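Local coordinates for resiniferatoxin-binding, phosphotriesterase-related protein (Rhodobacter sphaeroides 2.4.1, PDB 3K2G) that probably acts as a zinc-dependent phosphoric ester hydrolase of the phosphotriesterase family, holding a pair of zinc ions in a TIM barrel, at residues V104-R109 and I175-V180. Sequence-based numbering, arbitrary orientation.
Sequences VDPTCR and IGEIGV. With ZN (zinc ion), chain I; ZN (zinc ion), chain J.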
loop_
_atom_site.group_PDB
_atom_site.type_symbol
_atom_site.label_atom_id
_atom_site.label_comp_id
_atom_site.label_asym_id
_atom_site.label_seq_id
_atom_site.Cartn_x
_atom_site.Cartn_y
_atom_site.Cartn_z
ATOM N N VAL B 104 -8.962 -2.345 35.364
ATOM C CA VAL B 104 -9.056 -3.796 35.311
ATOM C C VAL B 104 -7.632 -4.339 35.389
ATOM O O VAL B 104 -6.807 -4.078 34.510
ATOM C CB VAL B 104 -9.716 -4.290 33.994
ATOM C CG1 VAL B 104 -9.786 -5.817 33.984
ATOM C CG2 VAL B 104 -11.121 -3.699 33.857
ATOM N N ASP B 105 -7.342 -5.080 36.454
ATOM C CA ASP B 105 -6.015 -5.647 36.639
ATOM C C ASP B 105 -6.061 -7.143 36.356
ATOM O O ASP B 105 -6.562 -7.928 37.164
ATOM C CB ASP B 105 -5.526 -5.407 38.066
ATOM C CG ASP B 105 -4.074 -5.807 38.252
ATOM O OD1 ASP B 105 -3.670 -6.841 37.685
ATOM O OD2 ASP B 105 -3.348 -5.087 38.966
ATOM N N PRO B 106 -5.525 -7.556 35.204
ATOM C CA PRO B 106 -5.506 -8.962 34.799
ATOM C C PRO B 106 -4.335 -9.782 35.334
ATOM O O PRO B 106 -4.045 -10.859 34.806
ATOM C CB PRO B 106 -5.497 -8.865 33.281
ATOM C CG PRO B 106 -4.599 -7.678 33.059
ATOM C CD PRO B 106 -5.082 -6.685 34.099
ATOM N N THR B 107 -3.662 -9.283 36.367
ATOM C CA THR B 107 -2.539 -10.019 36.943
ATOM C C THR B 107 -3.110 -11.317 37.510
ATOM O O THR B 107 -3.989 -11.290 38.367
ATOM C CB THR B 107 -1.847 -9.223 38.087
ATOM O OG1 THR B 107 -1.389 -7.960 37.589
ATOM C CG2 THR B 107 -0.647 -9.998 38.632
ATOM N N CYS B 108 -2.621 -12.455 37.032
ATOM C CA CYS B 108 -3.142 -13.728 37.516
ATOM C C CYS B 108 -2.121 -14.593 38.247
ATOM O O CYS B 108 -1.093 -14.095 38.711
ATOM C CB CYS B 108 -3.770 -14.515 36.355
ATOM S SG CYS B 108 -2.695 -14.813 34.928
ATOM N N ARG B 109 -2.422 -15.885 38.356
ATOM C CA ARG B 109 -1.549 -16.835 39.041
ATOM C C ARG B 109 -0.227 -16.999 38.310
ATOM O O ARG B 109 -0.197 -17.280 37.109
ATOM C CB ARG B 109 -2.221 -18.209 39.161
ATOM C CG ARG B 109 -3.564 -18.201 39.867
ATOM C CD ARG B 109 -4.010 -19.614 40.200
ATOM N NE ARG B 109 -5.363 -19.645 40.745
ATOM C CZ ARG B 109 -5.794 -20.548 41.620
ATOM N NH1 ARG B 109 -4.972 -21.494 42.057
ATOM N NH2 ARG B 109 -7.049 -20.510 42.052
ATOM N N ILE B 175 -12.126 -13.163 33.862
ATOM C CA ILE B 175 -11.331 -14.374 33.826
ATOM C C ILE B 175 -10.083 -14.066 33.041
ATOM O O ILE B 175 -10.124 -14.064 31.808
ATOM C CB ILE B 175 -12.057 -15.514 33.086
ATOM C CG1 ILE B 175 -13.348 -15.870 33.820
ATOM C CG2 ILE B 175 -11.124 -16.709 32.938
ATOM C CD1 ILE B 175 -14.070 -17.083 33.273
ATOM N N GLY B 176 -8.962 -13.780 33.685
ATOM C CA GLY B 176 -7.865 -13.537 32.786
ATOM C C GLY B 176 -6.544 -12.815 32.793
ATOM O O GLY B 176 -6.012 -12.291 33.768
ATOM N N GLU B 177 -6.062 -12.869 31.556
ATOM C CA GLU B 177 -4.797 -12.435 31.027
ATOM C C GLU B 177 -4.322 -13.887 31.000
ATOM O O GLU B 177 -3.392 -14.273 31.708
ATOM C CB GLU B 177 -3.968 -11.605 32.009
ATOM C CG GLU B 177 -2.452 -11.605 31.702
ATOM C CD GLU B 177 -1.957 -10.426 30.866
ATOM O OE1 GLU B 177 -1.843 -10.560 29.627
ATOM O OE2 GLU B 177 -1.671 -9.366 31.461
ATOM N N ILE B 178 -5.040 -14.713 30.237
ATOM C CA ILE B 178 -4.683 -16.119 30.120
ATOM C C ILE B 178 -3.513 -16.201 29.155
ATOM O O ILE B 178 -3.582 -15.676 28.047
ATOM C CB ILE B 178 -5.840 -16.985 29.574
ATOM C CG1 ILE B 178 -7.100 -16.813 30.430
ATOM C CG2 ILE B 178 -5.418 -18.454 29.574
ATOM C CD1 ILE B 178 -6.939 -17.227 31.890
ATOM N N GLY B 179 -2.445 -16.864 29.581
ATOM C CA GLY B 179 -1.262 -16.959 28.747
ATOM C C GLY B 179 -1.248 -17.887 27.545
ATOM O O GLY B 179 -1.542 -19.078 27.641
ATOM N N VAL B 180 -0.912 -17.314 26.394
ATOM C CA VAL B 180 -0.778 -18.054 25.152
ATOM C C VAL B 180 0.511 -17.529 24.511
ATOM O O VAL B 180 0.590 -16.362 24.130
ATOM C CB VAL B 180 -1.961 -17.806 24.192
ATOM C CG1 VAL B 180 -1.757 -18.593 22.905
ATOM C CG2 VAL B 180 -3.272 -18.216 24.860
HETATM ZN ZN ZN I . -0.587 -7.469 30.909
HETATM ZN ZN ZN J . 0.160 -10.060 28.484
HETATM O O HOH W 1 0.628 -8.333 29.633
HETATM O O HOH W 2 2.426 -9.354 28.078
#
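Pro106 lays one edge of its ring against Glu177, the residue whose carboxylate joins the two zinc ions of this phosphotriesterase-family protein. The contact joins the loop after strand 102-105 to strand 175-178, at the C-terminal side of the TIM barrel, where this fold carries its active site. Glu177 CB starts the side chain 3.4 Å from Pro106 CB, a short approach whose exact closeness is doubtful in a strained backbone. CG, anti to the backbone N (chi1 157°), lies 3.6 Å from Pro106 O. A bend at chi2 (95°) then swings CD toward the metals, 3.2 Å from the zinc of chain J. Beside this bend, Pro106 CG approaches to 3.7 Å from Glu177 OE2. At the tip, OE2 binds the zinc of chain I at 2.2 Å, and OE1 that of chain J at 2.4 Å. Water 1 bridges the same two ions. His34, His36 and Asp304 complete the first site; His209, His238 and water 2 also bind the second, which Tyr136 also lines.

A rigid, apolar proline suits this flank: it meets the CB methylene, brings no hydrogen-bond donor, and leaves both oxygens to the metals. Asp105 OD1 accepts from Thr107 N at 2.8 Å in an Asx turn, and Thr107 OG1 hydrogen-bonds to His36 ND1, a second-shell link. Cys108 is small enough for its SG to fit 3.3 Å from Glu177 O.

Bacterial phosphotriesterase itself uses a carboxylated lysine as its bridge; here an unmodified glutamate does the work. Its negative charge, shared between two cations, probably helps keep the zincs close together, with the bridging water polarised by both.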